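PDB 3FKJ: putative phosphosugar isomerases from Salmonella typhimurium LT2, which probably binds phosphorylated sugars and may interconvert them as an isomerase, although its substrate is not known. Local coordinates for residues A[159-164]-A[181-186]; A[58-63]-A[308-313]; A[227-232]-A[323-328]. All blocks are in the same frame, centred on the assembly; numbering follows the deposited sequence.

How the interactions relate
All three contacts are buried. Interactions 1 and 2 touch one another, their centres about 10 Å apart: Ser159 of 159-164 probably accepts a hydrogen bond from Gly58 of 58-63, and Ala182 packs on Phe312 of 308-313. Both are aromatic, a stacked pair in interaction 1 and, in interaction 2, a three-ring cluster with one edge-to-face pair and a hydrogen-bonded carboxylate at its rim. Interaction 3 lies on the opposite side of the chain's centre, its centre about 23 and 21 Å from theirs, and is small and purely polar, one carboxylate against one amide. Helix 313-331 unites the regions: its first residue ends the 308-313 segment, and 323-328 lies further along it.

Interaction 1. Residues A[159-164]-A[181-186]; sequences SLWLAL and SAFGRF
Leu160 leans on the ring of Phe183 with its CD2 branch, 3.9 Å from Phe183 CE2. Its CG stands anti to the backbone N (chi1 -175°), which sends the branched end across the gap between the helices; the approach to the ring is slanted, neither over the face nor at the edge. One residue on, Trp161 carries the main part of the contact. Its indole lies almost flat against the same phenyl ring in an offset stack: the five-membered ring and the Phe183 ring have centroids 3.8 Å apart and planes only 9° from parallel. The overlap is displaced toward the rims, so that Trp161 CZ2 sits 3.2 Å from Phe183 CG and Trp161 CH2 3.5 Å from Phe183 CB. This is close packing, and the chi1 of Phe183, -114°, departs from the staggered positions while its ring lies flat on the indole. The rotation of the indole is further fixed at its polar edge, where NE1 donates a hydrogen bond to Ala152 O.

The contact ties helix 155-170 to helix 176-184 in a hairpin of helices. Helix 22-35 packs against Trp161 and brings up the ring of His24, Phe61 of helix 56-65 touches Leu160, and Phe312, just ahead of helix 313-331, and Leu315 within it meet Phe183.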
ATOM      1  N   SER A 159       2.772  -5.548  16.791  1.00 32.16           N
ATOM      2  CA  SER A 159       3.575  -5.161  15.634  1.00 32.53           C
ATOM      3  C   SER A 159       4.624  -4.146  16.096  1.00 31.87           C
ATOM      4  O   SER A 159       5.757  -4.189  15.629  1.00 30.46           O
ATOM      5  CB  SER A 159       2.733  -4.611  14.451  1.00 32.47           C
ATOM      6  OG  SER A 159       2.273  -3.283  14.663  1.00 31.86           O
ATOM      7  N   LEU A 160       4.249  -3.255  17.026  1.00 30.71           N
ATOM      8  CA  LEU A 160       5.156  -2.185  17.436  1.00 31.35           C
ATOM      9  C   LEU A 160       6.159  -2.721  18.450  1.00 31.66           C
ATOM     10  O   LEU A 160       7.327  -2.370  18.401  1.00 32.66           O
ATOM     11  CB  LEU A 160       4.397  -0.959  17.967  1.00 30.10           C
ATOM     12  CG  LEU A 160       5.262   0.277  18.324  1.00 32.32           C
ATOM     13  CD1 LEU A 160       6.157   0.763  17.204  1.00 27.96           C
ATOM     14  CD2 LEU A 160       4.412   1.400  18.837  1.00 29.11           C
ATOM     15  N   TRP A 161       5.699  -3.596  19.356  1.00 33.44           N
ATOM     16  CA  TRP A 161       6.599  -4.271  20.318  1.00 32.49           C
ATOM     17  C   TRP A 161       7.703  -5.055  19.586  1.00 32.13           C
ATOM     18  O   TRP A 161       8.878  -4.949  19.914  1.00 31.46           O
ATOM     19  CB  TRP A 161       5.828  -5.229  21.241  1.00 31.13           C
ATOM     20  CG  TRP A 161       5.041  -4.563  22.361  1.00 29.37           C
ATOM     21  CD1 TRP A 161       3.702  -4.567  22.516  1.00 27.17           C
ATOM     22  CD2 TRP A 161       5.576  -3.826  23.473  1.00 34.56           C
ATOM     23  NE1 TRP A 161       3.344  -3.883  23.659  1.00 37.02           N
ATOM     24  CE2 TRP A 161       4.478  -3.406  24.263  1.00 39.12           C
ATOM     25  CE3 TRP A 161       6.872  -3.475  23.874  1.00 33.15           C
ATOM     26  CZ2 TRP A 161       4.634  -2.668  25.451  1.00 36.05           C
ATOM     27  CZ3 TRP A 161       7.026  -2.717  25.038  1.00 38.48           C
ATOM     28  CH2 TRP A 161       5.911  -2.319  25.809  1.00 36.10           C
ATOM     29  N   LEU A 162       7.297  -5.877  18.625  1.00 33.20           N
ATOM     30  CA  LEU A 162       8.234  -6.716  17.857  1.00 33.10           C
ATOM     31  C   LEU A 162       9.181  -5.851  17.041  1.00 31.27           C
ATOM     32  O   LEU A 162      10.391  -6.073  17.040  1.00 34.23           O
ATOM     33  CB  LEU A 162       7.462  -7.661  16.932  1.00 31.31           C
ATOM     34  CG  LEU A 162       6.746  -8.786  17.664  1.00 32.80           C
ATOM     35  CD1 LEU A 162       5.649  -9.472  16.762  1.00 32.80           C
ATOM     36  CD2 LEU A 162       7.781  -9.737  18.139  1.00 27.13           C
ATOM     37  N   ALA A 163       8.645  -4.835  16.384  1.00 30.16           N
ATOM     38  CA  ALA A 163       9.467  -3.831  15.688  1.00 31.32           C
ATOM     39  C   ALA A 163      10.528  -3.186  16.599  1.00 32.65           C
ATOM     40  O   ALA A 163      11.713  -3.106  16.206  1.00 29.88           O
ATOM     41  CB  ALA A 163       8.610  -2.740  15.061  1.00 29.73           C
ATOM     42  N   LEU A 164      10.072  -2.676  17.761  1.00 32.68           N
ATOM     43  CA  LEU A 164      10.958  -2.080  18.762  1.00 33.81           C
ATOM     44  C   LEU A 164      12.133  -3.011  19.087  1.00 34.72           C
ATOM     45  O   LEU A 164      13.288  -2.586  19.095  1.00 33.74           O
ATOM     46  CB  LEU A 164      10.194  -1.792  20.065  1.00 35.73           C
ATOM     47  CG  LEU A 164      11.003  -1.357  21.292  1.00 30.63           C
ATOM     48  CD1 LEU A 164      11.527   0.052  21.052  1.00 29.06           C
ATOM     49  CD2 LEU A 164      10.149  -1.478  22.600  1.00 31.02           C
ATOM     50  N   SER A 181       7.985   3.124  28.148  1.00 40.69           N
ATOM     51  CA  SER A 181       7.210   3.808  29.185  1.00 41.42           C
ATOM     52  C   SER A 181       6.034   4.535  28.523  1.00 39.55           C
ATOM     53  O   SER A 181       4.994   4.663  29.142  1.00 34.37           O
ATOM     54  CB  SER A 181       8.092   4.719  30.074  1.00 41.68           C
ATOM     55  OG  SER A 181       8.238   6.009  29.532  1.00 49.85           O
ATOM     56  N   ALA A 182       6.183   4.960  27.254  1.00 37.27           N
ATOM     57  CA  ALA A 182       5.032   5.443  26.461  1.00 36.24           C
ATOM     58  C   ALA A 182       3.972   4.349  26.394  1.00 35.23           C
ATOM     59  O   ALA A 182       2.799   4.602  26.636  1.00 35.04           O
ATOM     60  CB  ALA A 182       5.451   5.843  25.061  1.00 37.56           C
ATOM     61  N   PHE A 183       4.388   3.125  26.068  1.00 36.12           N
ATOM     62  CA  PHE A 183       3.460   1.967  26.040  1.00 36.00           C
ATOM     63  C   PHE A 183       2.819   1.701  27.413  1.00 36.67           C
ATOM     64  O   PHE A 183       1.696   1.181  27.487  1.00 36.34           O
ATOM     65  CB  PHE A 183       4.167   0.685  25.564  1.00 35.96           C
ATOM     66  CG  PHE A 183       3.670   0.138  24.235  1.00 37.23           C
ATOM     67  CD1 PHE A 183       2.313  -0.082  24.020  1.00 37.64           C
ATOM     68  CD2 PHE A 183       4.579  -0.251  23.243  1.00 35.94           C
ATOM     69  CE1 PHE A 183       1.848  -0.626  22.827  1.00 29.12           C
ATOM     70  CE2 PHE A 183       4.130  -0.778  22.006  1.00 36.34           C
ATOM     71  CZ  PHE A 183       2.767  -0.966  21.803  1.00 38.99           C
ATOM     72  N   GLY A 184       3.539   2.023  28.493  1.00 37.23           N
ATOM     73  CA  GLY A 184       3.000   1.879  29.852  1.00 38.92           C
ATOM     74  C   GLY A 184       1.885   2.864  30.164  1.00 39.47           C
ATOM     75  O   GLY A 184       1.097   2.642  31.088  1.00 40.64           O
ATOM     76  N   ARG A 185       1.830   3.954  29.400  1.00 38.03           N
ATOM     77  CA  ARG A 185       0.813   4.981  29.552  1.00 39.89           C
ATOM     78  C   ARG A 185      -0.336   4.793  28.571  1.00 39.02           C
ATOM     79  O   ARG A 185      -1.334   5.527  28.600  1.00 38.30           O
ATOM     80  CB  ARG A 185       1.428   6.366  29.355  1.00 40.90           C
ATOM     81  CG  ARG A 185       2.189   6.857  30.562  1.00 43.45           C
ATOM     82  CD  ARG A 185       2.621   8.296  30.393  1.00 48.58           C
ATOM     83  NE  ARG A 185       3.750   8.409  29.481  1.00 53.04           N
ATOM     84  CZ  ARG A 185       5.005   8.078  29.786  1.00 57.53           C
ATOM     85  NH1 ARG A 185       5.313   7.593  30.989  1.00 55.83           N
ATOM     86  NH2 ARG A 185       5.964   8.225  28.877  1.00 56.66           N
ATOM     87  N   PHE A 186      -0.204   3.793  27.720  1.00 39.79           N
ATOM     88  CA  PHE A 186      -1.053   3.705  26.548  1.00 38.17           C
ATOM     89  C   PHE A 186      -2.489   3.359  26.932  1.00 37.33           C
ATOM     90  O   PHE A 186      -3.425   3.924  26.361  1.00 33.51           O
ATOM     91  CB  PHE A 186      -0.503   2.692  25.550  1.00 36.42           C
ATOM     92  CG  PHE A 186      -1.262   2.661  24.245  1.00 37.54           C
ATOM     93  CD1 PHE A 186      -1.404   3.823  23.470  1.00 41.49           C
ATOM     94  CD2 PHE A 186      -1.843   1.482  23.786  1.00 35.08           C
ATOM     95  CE1 PHE A 186      -2.089   3.798  22.231  1.00 38.45           C
ATOM     96  CE2 PHE A 186      -2.547   1.463  22.583  1.00 37.64           C
ATOM     97  CZ  PHE A 186      -2.667   2.627  21.802  1.00 37.96           C
TER

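Interaction 2. Residues A[58-63]-A[308-313]; sequences GKYFLD and VGEYFC
Phe61 and Tyr60, successive residues of helix 56-65, grip Tyr311 of the 3-10 turn 309-312 with their rings, and the helix comes closest to the turn at Phe61 and Tyr311, whose CA atoms are 6.4 Å apart. The Phe61-Tyr311 pair is T-shaped: the edge of Phe61 points at the face of Tyr311, with planes at 80° and centroids 4.9 Å apart. Phe61 CD1 is the probing atom, 3.5 Å above the Tyr311 plane and over its centre. Tyr60 meets the same tyrosine differently, in an oblique pair with planes at 57°, its CE2 lying 3.9 Å from Tyr311 CE1. Both helix side chains have CG anti to the backbone N (chi1 -180° for Tyr60), yet they splay apart, Phe61 pointing its edge at the face of Tyr311 and Tyr60 lying alongside its rim. Ala82 of the second subunit also packs on Tyr60.

The polar part begins at the far end of Tyr60. Its hydroxyl donates a hydrogen bond of 2.7 Å from Tyr60 OH to Glu310 OE2, reaching that oxygen nearly along its C-O axis. Extended beyond CG, Glu310 brings its carboxylate to the edge of the phenol, near the ring plane. OE2 also forms a salt bridge with Arg272 NH2, so one buried oxygen has two partners. The hydroxyl of Tyr311 bonds to Glu65 OE2, further along helix 56-65.

Tyr60, Phe61 and Tyr311 thus make an aromatic cluster with an acid-base rim, joining a helix of the N-terminal SIS domain to the turn that leads into helix 313-331 of the C-terminal half.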
ATOM      1  N   GLY A  58       4.322  -1.284  13.336  1.00 32.67           N
ATOM      2  CA  GLY A  58       5.676  -1.770  13.272  1.00 32.99           C
ATOM      3  C   GLY A  58       6.376  -1.495  11.950  1.00 33.48           C
ATOM      4  O   GLY A  58       7.575  -1.124  11.935  1.00 32.38           O
ATOM      5  N   LYS A  59       5.661  -1.699  10.847  1.00 31.65           N
ATOM      6  CA  LYS A  59       6.208  -1.407   9.522  1.00 30.11           C
ATOM      7  C   LYS A  59       6.684   0.043   9.474  1.00 30.29           C
ATOM      8  O   LYS A  59       7.850   0.324   9.133  1.00 28.69           O
ATOM      9  CB  LYS A  59       5.168  -1.693   8.413  1.00 31.70           C
ATOM     10  CG  LYS A  59       5.669  -1.459   6.962  1.00 36.72           C
ATOM     11  CD  LYS A  59       4.690  -0.687   6.113  1.00 48.68           C
ATOM     12  CE  LYS A  59       5.062  -0.648   4.618  1.00 56.55           C
ATOM     13  NZ  LYS A  59       6.446  -0.188   4.256  1.00 48.81           N
ATOM     14  N   TYR A  60       5.806   0.961   9.867  1.00 31.90           N
ATOM     15  CA  TYR A  60       6.112   2.393   9.833  1.00 32.20           C
ATOM     16  C   TYR A  60       7.311   2.756  10.736  1.00 32.32           C
ATOM     17  O   TYR A  60       8.207   3.519  10.329  1.00 33.45           O
ATOM     18  CB  TYR A  60       4.840   3.237  10.147  1.00 30.55           C
ATOM     19  CG  TYR A  60       5.074   4.737  10.121  1.00 29.84           C
ATOM     20  CD1 TYR A  60       5.289   5.403   8.919  1.00 30.40           C
ATOM     21  CD2 TYR A  60       5.127   5.484  11.287  1.00 29.52           C
ATOM     22  CE1 TYR A  60       5.542   6.760   8.869  1.00 32.40           C
ATOM     23  CE2 TYR A  60       5.399   6.887  11.244  1.00 27.84           C
ATOM     24  CZ  TYR A  60       5.570   7.503  10.031  1.00 31.57           C
ATOM     25  OH  TYR A  60       5.821   8.861   9.962  1.00 37.57           O
ATOM     26  N   PHE A  61       7.342   2.201  11.943  1.00 32.76           N
ATOM     27  CA  PHE A  61       8.456   2.427  12.862  1.00 32.79           C
ATOM     28  C   PHE A  61       9.806   2.022  12.256  1.00 31.96           C
ATOM     29  O   PHE A  61      10.804   2.775  12.306  1.00 30.65           O
ATOM     30  CB  PHE A  61       8.210   1.670  14.189  1.00 33.94           C
ATOM     31  CG  PHE A  61       9.328   1.791  15.193  1.00 32.30           C
ATOM     32  CD1 PHE A  61       9.423   2.901  16.015  1.00 34.05           C
ATOM     33  CD2 PHE A  61      10.263   0.776  15.336  1.00 34.89           C
ATOM     34  CE1 PHE A  61      10.447   3.016  16.956  1.00 33.03           C
ATOM     35  CE2 PHE A  61      11.298   0.864  16.289  1.00 30.04           C
ATOM     36  CZ  PHE A  61      11.390   1.991  17.100  1.00 29.58           C
ATOM     37  N   LEU A  62       9.840   0.843  11.653  1.00 33.55           N
ATOM     38  CA  LEU A  62      11.080   0.345  11.078  1.00 33.47           C
ATOM     39  C   LEU A  62      11.440   1.136   9.848  1.00 31.89           C
ATOM     40  O   LEU A  62      12.590   1.464   9.662  1.00 31.91           O
ATOM     41  CB  LEU A  62      10.992  -1.154  10.766  1.00 33.55           C
ATOM     42  CG  LEU A  62      10.804  -2.081  11.981  1.00 31.94           C
ATOM     43  CD1 LEU A  62      10.473  -3.541  11.470  1.00 28.36           C
ATOM     44  CD2 LEU A  62      12.063  -2.084  12.877  1.00 24.87           C
ATOM     45  N   ASP A  63      10.478   1.440   8.994  1.00 31.91           N
ATOM     46  CA  ASP A  63      10.765   2.240   7.807  1.00 31.78           C
ATOM     47  C   ASP A  63      11.377   3.581   8.196  1.00 31.08           C
ATOM     48  O   ASP A  63      12.241   4.082   7.505  1.00 30.79           O
ATOM     49  CB  ASP A  63       9.502   2.500   6.981  1.00 29.09           C
ATOM     50  CG  ASP A  63       9.026   1.275   6.257  1.00 35.49           C
ATOM     51  OD1 ASP A  63       9.758   0.262   6.168  1.00 34.99           O
ATOM     52  OD2 ASP A  63       7.907   1.341   5.744  1.00 39.13           O
ATOM     53  N   VAL A 308       8.269  10.297  21.019  1.00 50.11           N
ATOM     54  CA  VAL A 308       8.033   9.145  20.118  1.00 46.23           C
ATOM     55  C   VAL A 308       6.562   8.757  20.000  1.00 44.32           C
ATOM     56  O   VAL A 308       6.237   7.688  19.472  1.00 41.74           O
ATOM     57  CB  VAL A 308       8.857   7.899  20.571  1.00 46.09           C
ATOM     58  CG1 VAL A 308      10.352   8.292  20.704  1.00 42.74           C
ATOM     59  CG2 VAL A 308       8.315   7.297  21.881  1.00 43.10           C
ATOM     60  N   GLY A 309       5.686   9.639  20.471  1.00 40.49           N
ATOM     61  CA  GLY A 309       4.250   9.410  20.440  1.00 39.23           C
ATOM     62  C   GLY A 309       3.647   9.358  19.039  1.00 36.60           C
ATOM     63  O   GLY A 309       2.549   8.892  18.874  1.00 35.89           O
ATOM     64  N   GLU A 310       4.363   9.859  18.043  1.00 35.63           N
ATOM     65  CA  GLU A 310       3.945   9.749  16.647  1.00 34.95           C
ATOM     66  C   GLU A 310       3.736   8.289  16.304  1.00 33.37           C
ATOM     67  O   GLU A 310       2.785   7.961  15.618  1.00 33.86           O
ATOM     68  CB  GLU A 310       4.984  10.376  15.722  1.00 34.11           C
ATOM     69  CG  GLU A 310       4.766  10.132  14.230  1.00 41.13           C
ATOM     70  CD  GLU A 310       5.924  10.605  13.392  1.00 41.76           C
ATOM     71  OE1 GLU A 310       6.469  11.687  13.689  1.00 34.67           O
ATOM     72  OE2 GLU A 310       6.285   9.899  12.435  1.00 43.41           O
ATOM     73  N   TYR A 311       4.606   7.408  16.809  1.00 33.14           N
ATOM     74  CA  TYR A 311       4.540   5.980  16.465  1.00 31.39           C
ATOM     75  C   TYR A 311       3.307   5.237  17.002  1.00 32.50           C
ATOM     76  O   TYR A 311       3.036   4.120  16.561  1.00 29.92           O
ATOM     77  CB  TYR A 311       5.840   5.257  16.847  1.00 33.85           C
ATOM     78  CG  TYR A 311       7.054   5.741  16.057  1.00 33.38           C
ATOM     79  CD1 TYR A 311       7.033   5.761  14.680  1.00 33.30           C
ATOM     80  CD2 TYR A 311       8.185   6.213  16.688  1.00 32.25           C
ATOM     81  CE1 TYR A 311       8.073   6.227  13.962  1.00 33.91           C
ATOM     82  CE2 TYR A 311       9.264   6.671  15.953  1.00 30.75           C
ATOM     83  CZ  TYR A 311       9.199   6.687  14.585  1.00 32.39           C
ATOM     84  OH  TYR A 311      10.246   7.131  13.784  1.00 36.54           O
ATOM     85  N   PHE A 312       2.542   5.862  17.913  1.00 32.54           N
ATOM     86  CA  PHE A 312       1.334   5.236  18.506  1.00 33.52           C
ATOM     87  C   PHE A 312       0.036   5.740  17.903  1.00 33.34           C
ATOM     88  O   PHE A 312      -1.048   5.309  18.338  1.00 32.85           O
ATOM     89  CB  PHE A 312       1.238   5.517  20.028  1.00 35.64           C
ATOM     90  CG  PHE A 312       2.344   4.924  20.814  1.00 37.03           C
ATOM     91  CD1 PHE A 312       3.585   5.542  20.851  1.00 37.54           C
ATOM     92  CD2 PHE A 312       2.162   3.720  21.497  1.00 35.61           C
ATOM     93  CE1 PHE A 312       4.639   4.986  21.583  1.00 35.22           C
ATOM     94  CE2 PHE A 312       3.206   3.158  22.201  1.00 35.39           C
ATOM     95  CZ  PHE A 312       4.458   3.796  22.239  1.00 31.92           C
ATOM     96  N   CYS A 313       0.136   6.682  16.955  1.00 33.24           N
ATOM     97  CA  CYS A 313      -1.060   7.281  16.345  1.00 33.40           C
ATOM     98  C   CYS A 313      -1.979   6.245  15.702  1.00 31.74           C
ATOM     99  O   CYS A 313      -3.174   6.326  15.880  1.00 32.36           O
ATOM    100  CB  CYS A 313      -0.703   8.359  15.326  1.00 33.06           C
ATOM    101  SG  CYS A 313      -0.152   9.890  16.107  1.00 33.21           S
TER

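Interaction 3. Residues A[227-232]-A[323-328]; sequences HQESIC and VYNLAL
Glu229 and Asn325 meet between two helices of the C-terminal half, where a four-stranded parallel sheet flanked by helices repeats the alpha-beta-alpha layout of an SIS domain. Helix 223-238 belongs to the beta-alpha-beta crossover from strand 213-218 to the adjacent strand 241-246, and helix 313-331 follows the last strand of the sheet, 290-295. The backbones stay well apart, 9.0 Å between Glu229 CA and Asn325 CA, and these two side chains alone bridge the 227-232 and 323-328 segments.

They approach from opposite directions. Glu229 leaves its helix with CG anti to the backbone N and then bends at chi2 (76°), a kink that turns the carboxylate toward the other helix. Asn325 directs its CB toward the other segment and, with CG beside its own backbone N (chi1 -59°), places the short amide in front of the acid. The two flat groups are nearly coplanar, 24° apart, and meet roughly rim to rim instead of stacking. The contact buries little surface. Alongside it, Ile233 of helix 223-238 touches Asn325, and Leu328 rests on Gln238.

Both helices have further anchors. Near Glu229, His227 bonds to Ser244 and Ser230 to Ser242, fastening helix 223-238 to strand 241-246, while Tyr324 reaches Asp200 from helix 313-331. Within 227-232 the helix widens into a pi-type turn at 229-232 that starts at the bridging glutamate.

The carboxylate lies in front of the amide carbon, with Glu229 OE2 3.6 Å and Glu229 OE1 3.7 Å from Asn325 CG.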
ATOM      1  N   HIS A 227      -6.793   2.693   6.167  1.00 28.92           N
ATOM      2  CA  HIS A 227      -7.074   1.651   5.264  1.00 30.88           C
ATOM      3  C   HIS A 227      -7.879   0.535   5.914  1.00 31.02           C
ATOM      4  O   HIS A 227      -8.830   0.041   5.318  1.00 29.60           O
ATOM      5  CB  HIS A 227      -5.784   1.125   4.636  1.00 30.31           C
ATOM      6  CG  HIS A 227      -6.035   0.134   3.556  1.00 34.03           C
ATOM      7  ND1 HIS A 227      -6.656   0.482   2.381  1.00 28.78           N
ATOM      8  CD2 HIS A 227      -5.836  -1.211   3.502  1.00 29.85           C
ATOM      9  CE1 HIS A 227      -6.782  -0.598   1.627  1.00 30.80           C
ATOM     10  NE2 HIS A 227      -6.290  -1.636   2.281  1.00 28.50           N
ATOM     11  N   GLN A 228      -7.488   0.145   7.135  1.00 29.41           N
ATOM     12  CA  GLN A 228      -8.223  -0.832   7.860  1.00 29.38           C
ATOM     13  C   GLN A 228      -9.688  -0.424   8.048  1.00 29.28           C
ATOM     14  O   GLN A 228     -10.584  -1.222   7.821  1.00 30.52           O
ATOM     15  CB  GLN A 228      -7.561  -1.062   9.210  1.00 28.36           C
ATOM     16  CG  GLN A 228      -8.182  -2.158  10.087  1.00 30.59           C
ATOM     17  CD  GLN A 228      -7.360  -2.394  11.306  1.00 34.49           C
ATOM     18  OE1 GLN A 228      -6.091  -2.447  11.257  1.00 32.89           O
ATOM     19  NE2 GLN A 228      -8.036  -2.459  12.426  1.00 27.97           N
ATOM     20  N   GLU A 229      -9.932   0.806   8.490  1.00 28.20           N
ATOM     21  CA  GLU A 229     -11.292   1.264   8.640  1.00 28.59           C
ATOM     22  C   GLU A 229     -12.053   1.101   7.351  1.00 29.07           C
ATOM     23  O   GLU A 229     -13.215   0.696   7.331  1.00 26.65           O
ATOM     24  CB  GLU A 229     -11.318   2.711   9.090  1.00 29.22           C
ATOM     25  CG  GLU A 229     -12.701   3.304   9.282  1.00 29.37           C
ATOM     26  CD  GLU A 229     -13.427   2.852  10.585  1.00 34.09           C
ATOM     27  OE1 GLU A 229     -12.901   2.107  11.436  1.00 29.62           O
ATOM     28  OE2 GLU A 229     -14.578   3.278  10.734  1.00 32.58           O
ATOM     29  N   SER A 230     -11.405   1.467   6.255  1.00 31.37           N
ATOM     30  CA  SER A 230     -12.012   1.371   4.934  1.00 30.12           C
ATOM     31  C   SER A 230     -12.430  -0.038   4.544  1.00 29.42           C
ATOM     32  O   SER A 230     -13.589  -0.269   4.196  1.00 31.06           O
ATOM     33  CB  SER A 230     -11.048   1.934   3.904  1.00 31.21           C
ATOM     34  OG  SER A 230     -11.653   1.997   2.643  1.00 30.38           O
ATOM     35  N   ILE A 231     -11.479  -0.972   4.618  1.00 31.61           N
ATOM     36  CA  ILE A 231     -11.684  -2.339   4.120  1.00 32.68           C
ATOM     37  C   ILE A 231     -12.346  -3.261   5.165  1.00 32.95           C
ATOM     38  O   ILE A 231     -13.202  -4.059   4.811  1.00 28.70           O
ATOM     39  CB  ILE A 231     -10.372  -2.965   3.484  1.00 32.55           C
ATOM     40  CG1 ILE A 231      -9.201  -3.032   4.474  1.00 33.76           C
ATOM     41  CG2 ILE A 231      -9.962  -2.186   2.179  1.00 28.45           C
ATOM     42  CD1 ILE A 231      -8.402  -4.371   4.373  1.00 33.26           C
ATOM     43  N   CYS A 232     -12.016  -3.090   6.448  1.00 33.26           N
ATOM     44  CA  CYS A 232     -12.501  -3.990   7.489  1.00 32.62           C
ATOM     45  C   CYS A 232     -13.751  -3.544   8.204  1.00 34.45           C
ATOM     46  O   CYS A 232     -14.338  -4.355   8.885  1.00 36.92           O
ATOM     47  CB  CYS A 232     -11.414  -4.226   8.552  1.00 33.45           C
ATOM     48  SG  CYS A 232      -9.989  -5.057   7.865  1.00 37.34           S
ATOM     49  N   VAL A 323     -15.400   3.231  18.911  1.00 31.30           N
ATOM     50  CA  VAL A 323     -16.514   4.008  19.473  1.00 31.18           C
ATOM     51  C   VAL A 323     -17.383   4.528  18.335  1.00 30.46           C
ATOM     52  O   VAL A 323     -18.588   4.341  18.348  1.00 28.87           O
ATOM     53  CB  VAL A 323     -16.027   5.177  20.419  1.00 33.39           C
ATOM     54  CG1 VAL A 323     -17.231   5.950  21.025  1.00 27.57           C
ATOM     55  CG2 VAL A 323     -15.074   4.633  21.507  1.00 24.99           C
ATOM     56  N   TYR A 324     -16.760   5.140  17.325  1.00 30.15           N
ATOM     57  CA  TYR A 324     -17.510   5.642  16.191  1.00 30.03           C
ATOM     58  C   TYR A 324     -18.198   4.506  15.443  1.00 28.92           C
ATOM     59  O   TYR A 324     -19.330   4.661  15.033  1.00 28.71           O
ATOM     60  CB  TYR A 324     -16.607   6.407  15.237  1.00 32.04           C
ATOM     61  CG  TYR A 324     -16.119   7.711  15.788  1.00 32.07           C
ATOM     62  CD1 TYR A 324     -14.985   7.761  16.581  1.00 30.46           C
ATOM     63  CD2 TYR A 324     -16.789   8.897  15.514  1.00 29.03           C
ATOM     64  CE1 TYR A 324     -14.529   8.957  17.105  1.00 30.50           C
ATOM     65  CE2 TYR A 324     -16.334  10.093  16.020  1.00 29.33           C
ATOM     66  CZ  TYR A 324     -15.198  10.123  16.819  1.00 28.96           C
ATOM     67  OH  TYR A 324     -14.720  11.322  17.341  1.00 33.53           O
ATOM     68  N   ASN A 325     -17.497   3.379  15.276  1.00 29.05           N
ATOM     69  CA  ASN A 325     -18.035   2.201  14.583  1.00 30.51           C
ATOM     70  C   ASN A 325     -19.277   1.586  15.203  1.00 31.08           C
ATOM     71  O   ASN A 325     -20.186   1.170  14.469  1.00 30.58           O
ATOM     72  CB  ASN A 325     -16.986   1.112  14.410  1.00 31.25           C
ATOM     73  CG  ASN A 325     -15.796   1.572  13.625  1.00 32.11           C
ATOM     74  OD1 ASN A 325     -15.845   2.599  12.963  1.00 33.92           O
ATOM     75  ND2 ASN A 325     -14.706   0.822  13.702  1.00 26.32           N
ATOM     76  N   LEU A 326     -19.312   1.503  16.533  1.00 32.23           N
ATOM     77  CA  LEU A 326     -20.509   1.037  17.237  1.00 33.05           C
ATOM     78  C   LEU A 326     -21.644   2.061  17.098  1.00 33.44           C
ATOM     79  O   LEU A 326     -22.785   1.711  16.787  1.00 35.45           O
ATOM     80  CB  LEU A 326     -20.204   0.781  18.720  1.00 33.12           C
ATOM     81  CG  LEU A 326     -21.165  -0.090  19.532  1.00 34.00           C
ATOM     82  CD1 LEU A 326     -21.221  -1.493  18.944  1.00 35.14           C
ATOM     83  CD2 LEU A 326     -20.738  -0.121  20.977  1.00 30.01           C
ATOM     84  N   ALA A 327     -21.343   3.327  17.348  1.00 33.73           N
ATOM     85  CA  ALA A 327     -22.339   4.381  17.171  1.00 34.23           C
ATOM     86  C   ALA A 327     -22.965   4.365  15.761  1.00 33.83           C
ATOM     87  O   ALA A 327     -24.182   4.503  15.613  1.00 33.64           O
ATOM     88  CB  ALA A 327     -21.733   5.735  17.472  1.00 34.33           C
ATOM     89  N   LEU A 328     -22.139   4.181  14.725  1.00 33.67           N
ATOM     90  CA  LEU A 328     -22.629   4.178  13.341  1.00 30.90           C
ATOM     91  C   LEU A 328     -23.472   2.946  13.070  1.00 31.42           C
ATOM     92  O   LEU A 328     -24.604   3.054  12.554  1.00 28.93           O
ATOM     93  CB  LEU A 328     -21.485   4.248  12.360  1.00 32.05           C
ATOM     94  CG  LEU A 328     -21.846   4.365  10.897  1.00 31.08           C
ATOM     95  CD1 LEU A 328     -22.566   5.696  10.689  1.00 30.86           C
ATOM     96  CD2 LEU A 328     -20.580   4.248  10.051  1.00 29.91           C
TER